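Local coordinates for histidine--tRNA ligase (Thermus thermophilus, PDB 1H4V), which attaches L-histidine to tRNA(His) at the expense of ATP, working as a homodimeric class II aminoacyl-tRNA synthetase, at residues Y346-L355 with R409-L420. Sequence-based numbering, arbitrary orientation.
Sequences YLAEALRPRL and REEVPGYLLQAL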
loop_
_atom_site.group_PDB
_atom_site.type_symbol
_atom_site.label_atom_id
_atom_site.label_comp_id
_atom_site.label_asym_id
_atom_site.label_seq_id
_atom_site.Cartn_x
_atom_site.Cartn_y
_atom_site.Cartn_z
ATOM N N TYR A 346 14.896 -3.591 28.687
ATOM C CA TYR A 346 15.477 -2.246 28.811
ATOM C C TYR A 346 16.689 -2.087 27.917
ATOM O O TYR A 346 16.880 -1.039 27.309
ATOM C CB TYR A 346 15.892 -1.961 30.251
ATOM C CG TYR A 346 14.761 -2.075 31.240
ATOM C CD1 TYR A 346 15.004 -2.426 32.563
ATOM C CD2 TYR A 346 13.443 -1.836 30.854
ATOM C CE1 TYR A 346 13.965 -2.540 33.475
ATOM C CE2 TYR A 346 12.399 -1.944 31.760
ATOM C CZ TYR A 346 12.666 -2.298 33.071
ATOM O OH TYR A 346 11.635 -2.408 33.982
ATOM N N LEU A 347 17.510 -3.131 27.844
ATOM C CA LEU A 347 18.706 -3.098 27.014
ATOM C C LEU A 347 18.332 -3.082 25.532
ATOM O O LEU A 347 18.861 -2.284 24.767
ATOM C CB LEU A 347 19.605 -4.308 27.318
ATOM C CG LEU A 347 20.829 -4.465 26.408
ATOM C CD1 LEU A 347 21.662 -3.195 26.439
ATOM C CD2 LEU A 347 21.659 -5.668 26.868
ATOM N N ALA A 348 17.421 -3.963 25.125
ATOM C CA ALA A 348 17.000 -3.999 23.728
ATOM C C ALA A 348 16.407 -2.638 23.320
ATOM O O ALA A 348 16.686 -2.131 22.233
ATOM C CB ALA A 348 15.978 -5.110 23.513
ATOM N N GLU A 349 15.596 -2.045 24.189
ATOM C CA GLU A 349 15.008 -0.751 23.877
ATOM C C GLU A 349 16.071 0.336 23.725
ATOM O O GLU A 349 15.901 1.272 22.948
ATOM C CB GLU A 349 13.994 -0.341 24.946
ATOM C CG GLU A 349 12.540 -0.480 24.498
ATOM C CD GLU A 349 12.236 0.335 23.244
ATOM O OE1 GLU A 349 12.489 1.563 23.253
ATOM O OE2 GLU A 349 11.744 -0.248 22.247
ATOM N N ALA A 350 17.172 0.199 24.455
ATOM C CA ALA A 350 18.263 1.168 24.390
ATOM C C ALA A 350 19.045 1.042 23.087
ATOM O O ALA A 350 19.745 1.969 22.681
ATOM C CB ALA A 350 19.208 0.969 25.579
ATOM N N LEU A 351 18.923 -0.109 22.436
ATOM C CA LEU A 351 19.630 -0.371 21.191
ATOM C C LEU A 351 18.788 -0.124 19.935
ATOM O O LEU A 351 19.328 -0.036 18.833
ATOM C CB LEU A 351 20.152 -1.815 21.203
ATOM C CG LEU A 351 21.187 -2.105 22.304
ATOM C CD1 LEU A 351 21.462 -3.593 22.397
ATOM C CD2 LEU A 351 22.478 -1.332 22.002
ATOM N N ARG A 352 17.471 -0.025 20.104
ATOM C CA ARG A 352 16.552 0.207 18.982
ATOM C C ARG A 352 16.351 1.701 18.762
ATOM O O ARG A 352 16.475 2.487 19.696
ATOM C CB ARG A 352 15.175 -0.384 19.261
ATOM C CG ARG A 352 15.108 -1.849 19.534
ATOM C CD ARG A 352 13.829 -2.120 20.314
ATOM N NE ARG A 352 13.596 -3.538 20.480
ATOM C CZ ARG A 352 12.581 -4.058 21.153
ATOM N NH1 ARG A 352 11.686 -3.265 21.741
ATOM N NH2 ARG A 352 12.457 -5.378 21.219
ATOM N N PRO A 353 15.989 2.102 17.531
ATOM C CA PRO A 353 15.794 1.219 16.373
ATOM C C PRO A 353 17.015 1.113 15.455
ATOM O O PRO A 353 16.938 0.499 14.391
ATOM C CB PRO A 353 14.620 1.866 15.664
ATOM C CG PRO A 353 14.931 3.311 15.838
ATOM C CD PRO A 353 15.322 3.395 17.304
ATOM N N ARG A 354 18.137 1.708 15.854
ATOM C CA ARG A 354 19.342 1.655 15.029
ATOM C C ARG A 354 19.775 0.216 14.822
ATOM O O ARG A 354 20.310 -0.149 13.778
ATOM C CB ARG A 354 20.481 2.444 15.675
ATOM C CG ARG A 354 21.811 2.300 14.945
ATOM C CD ARG A 354 22.878 3.206 15.526
ATOM N NE ARG A 354 22.601 4.613 15.245
ATOM C CZ ARG A 354 23.443 5.608 15.501
ATOM N NH1 ARG A 354 24.626 5.357 16.049
ATOM N NH2 ARG A 354 23.105 6.855 15.197
ATOM N N LEU A 355 19.532 -0.607 15.827
ATOM C CA LEU A 355 19.888 -2.013 15.746
ATOM C C LEU A 355 18.612 -2.802 15.963
ATOM O O LEU A 355 17.712 -2.329 16.644
ATOM C CB LEU A 355 20.895 -2.350 16.848
ATOM C CG LEU A 355 22.329 -2.774 16.532
ATOM C CD1 LEU A 355 22.876 -2.064 15.304
ATOM C CD2 LEU A 355 23.180 -2.473 17.752
ATOM N N ARG A 409 27.031 -2.098 29.895
ATOM C CA ARG A 409 25.887 -1.682 29.094
ATOM C C ARG A 409 26.124 -0.428 28.261
ATOM O O ARG A 409 25.586 -0.307 27.169
ATOM C CB ARG A 409 24.659 -1.481 29.978
ATOM C CG ARG A 409 24.064 -2.768 30.484
ATOM C CD ARG A 409 22.584 -2.594 30.742
ATOM N NE ARG A 409 21.953 -3.827 31.203
ATOM C CZ ARG A 409 20.639 -4.004 31.285
ATOM N NH1 ARG A 409 19.808 -3.029 30.933
ATOM N NH2 ARG A 409 20.155 -5.156 31.730
ATOM N N GLU A 410 26.930 0.498 28.766
ATOM C CA GLU A 410 27.203 1.727 28.034
ATOM C C GLU A 410 27.996 1.467 26.756
ATOM O O GLU A 410 27.923 2.247 25.807
ATOM C CB GLU A 410 27.990 2.713 28.903
ATOM C CG GLU A 410 27.320 3.124 30.206
ATOM C CD GLU A 410 27.237 1.987 31.215
ATOM O OE1 GLU A 410 28.264 1.301 31.429
ATOM O OE2 GLU A 410 26.148 1.784 31.800
ATOM N N GLU A 411 28.744 0.367 26.733
ATOM C CA GLU A 411 29.592 0.023 25.589
ATOM C C GLU A 411 28.939 -0.862 24.541
ATOM O O GLU A 411 29.469 -1.008 23.443
ATOM C CB GLU A 411 30.873 -0.680 26.071
ATOM C CG GLU A 411 31.690 0.094 27.089
ATOM C CD GLU A 411 32.859 -0.715 27.638
ATOM O OE1 GLU A 411 32.628 -1.830 28.165
ATOM O OE2 GLU A 411 34.008 -0.233 27.549
ATOM N N VAL A 412 27.803 -1.464 24.870
ATOM C CA VAL A 412 27.139 -2.350 23.928
ATOM C C VAL A 412 26.753 -1.722 22.586
ATOM O O VAL A 412 27.042 -2.288 21.528
ATOM C CB VAL A 412 25.901 -2.997 24.569
ATOM C CG1 VAL A 412 25.155 -3.842 23.548
ATOM C CG2 VAL A 412 26.338 -3.865 25.728
ATOM N N PRO A 413 26.102 -0.549 22.603
ATOM C CA PRO A 413 25.719 0.074 21.327
ATOM C C PRO A 413 26.933 0.272 20.411
ATOM O O PRO A 413 26.939 -0.145 19.252
ATOM C CB PRO A 413 25.124 1.417 21.755
ATOM C CG PRO A 413 24.636 1.162 23.141
ATOM C CD PRO A 413 25.739 0.315 23.739
ATOM N N GLY A 414 27.961 0.913 20.957
ATOM C CA GLY A 414 29.161 1.179 20.190
ATOM C C GLY A 414 29.833 -0.076 19.690
ATOM O O GLY A 414 30.214 -0.160 18.525
ATOM N N TYR A 415 29.980 -1.056 20.570
ATOM C CA TYR A 415 30.624 -2.307 20.212
ATOM C C TYR A 415 29.884 -3.015 19.076
ATOM O O TYR A 415 30.499 -3.471 18.104
ATOM C CB TYR A 415 30.681 -3.219 21.432
ATOM C CG TYR A 415 31.269 -4.573 21.143
ATOM C CD1 TYR A 415 32.647 -4.802 21.258
ATOM C CD2 TYR A 415 30.456 -5.623 20.716
ATOM C CE1 TYR A 415 33.197 -6.051 20.949
ATOM C CE2 TYR A 415 30.990 -6.869 20.405
ATOM C CZ TYR A 415 32.354 -7.080 20.523
ATOM O OH TYR A 415 32.867 -8.321 20.224
ATOM N N LEU A 416 28.563 -3.113 19.209
ATOM C CA LEU A 416 27.743 -3.777 18.202
ATOM C C LEU A 416 27.817 -3.059 16.862
ATOM O O LEU A 416 27.857 -3.702 15.813
ATOM C CB LEU A 416 26.288 -3.858 18.668
ATOM C CG LEU A 416 25.980 -4.810 19.824
ATOM C CD1 LEU A 416 24.641 -4.460 20.417
ATOM C CD2 LEU A 416 25.986 -6.251 19.336
ATOM N N LEU A 417 27.844 -1.729 16.903
ATOM C CA LEU A 417 27.915 -0.934 15.680
ATOM C C LEU A 417 29.260 -1.092 14.976
ATOM O O LEU A 417 29.325 -1.152 13.752
ATOM C CB LEU A 417 27.663 0.544 15.989
ATOM C CG LEU A 417 26.580 1.203 15.130
ATOM C CD1 LEU A 417 27.025 1.264 13.674
ATOM C CD2 LEU A 417 25.279 0.408 15.265
ATOM N N GLN A 418 30.335 -1.157 15.752
ATOM C CA GLN A 418 31.667 -1.331 15.193
ATOM C C GLN A 418 31.779 -2.717 14.567
ATOM O O GLN A 418 32.481 -2.909 13.578
ATOM C CB GLN A 418 32.718 -1.181 16.295
ATOM C CG GLN A 418 34.122 -1.636 15.914
ATOM C CD GLN A 418 34.763 -0.768 14.844
ATOM O OE1 GLN A 418 34.902 0.449 15.011
ATOM N NE2 GLN A 418 35.165 -1.392 13.740
ATOM N N ALA A 419 31.077 -3.683 15.149
ATOM C CA ALA A 419 31.118 -5.054 14.657
ATOM C C ALA A 419 30.176 -5.324 13.486
ATOM O O ALA A 419 30.470 -6.151 12.627
ATOM C CB ALA A 419 30.817 -6.017 15.802
ATOM N N LEU A 420 29.045 -4.629 13.453
ATOM C CA LEU A 420 28.070 -4.824 12.386
ATOM C C LEU A 420 28.208 -3.775 11.291
ATOM O O LEU A 420 27.304 -3.597 10.474
ATOM C CB LEU A 420 26.645 -4.789 12.958
ATOM C CG LEU A 420 26.207 -5.924 13.893
ATOM C CD1 LEU A 420 24.794 -5.657 14.366
ATOM C CD2 LEU A 420 26.274 -7.266 13.181
#
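Leu351 and Leu355 carry this apolar contact, packing against the C-terminal helix 412-419. The CG of Leu351 lies anti to its carbonyl carbon (chi1 -63°), which brings the two methyls forward onto three residues. Leu351 CD2 rests on the ring of Pro413, 3.5 Å from Pro413 CG. Leu351 CD1 touches both Val412 CG1 (3.9 Å) and Leu416 CD1 (3.8 Å), and Leu351 crosses all three side chains at about a right angle.

Leu355 follows the cis-Pro353 turn, and its two branches part. Leu355 CD2 goes to Leu416, 3.5 Å from Leu416 CB. Leu355 CD1 goes to Leu417 CD2 at 3.4 Å. It also lies 4.2 Å from CD1 of Leu420, just past the helix end. Leu417 CD2 also meets Arg354 CD at 3.7 Å, the two side chains crossing at about a right angle.

At the other end Arg409 stretches out, extended from CG to NE, and lays one guanidinium face over Leu347. Leu347 CB is 3.8 Å from Arg409 NH1, offset toward the rim of the group, while Tyr346 CB sits at the edge. No hydrogen bond joins the two segments.

Tyr346 OH is hydrogen-bonded to ND1 of His243 of the second subunit. The short helical segments cross at -56° within the anticodon-binding domain. Leu351 and Leu416 both rest on Leu331 of strand 331-335, and Leu347 and Val412 share Val394 of strand 393-398, so both helices pack on the same mixed sheet.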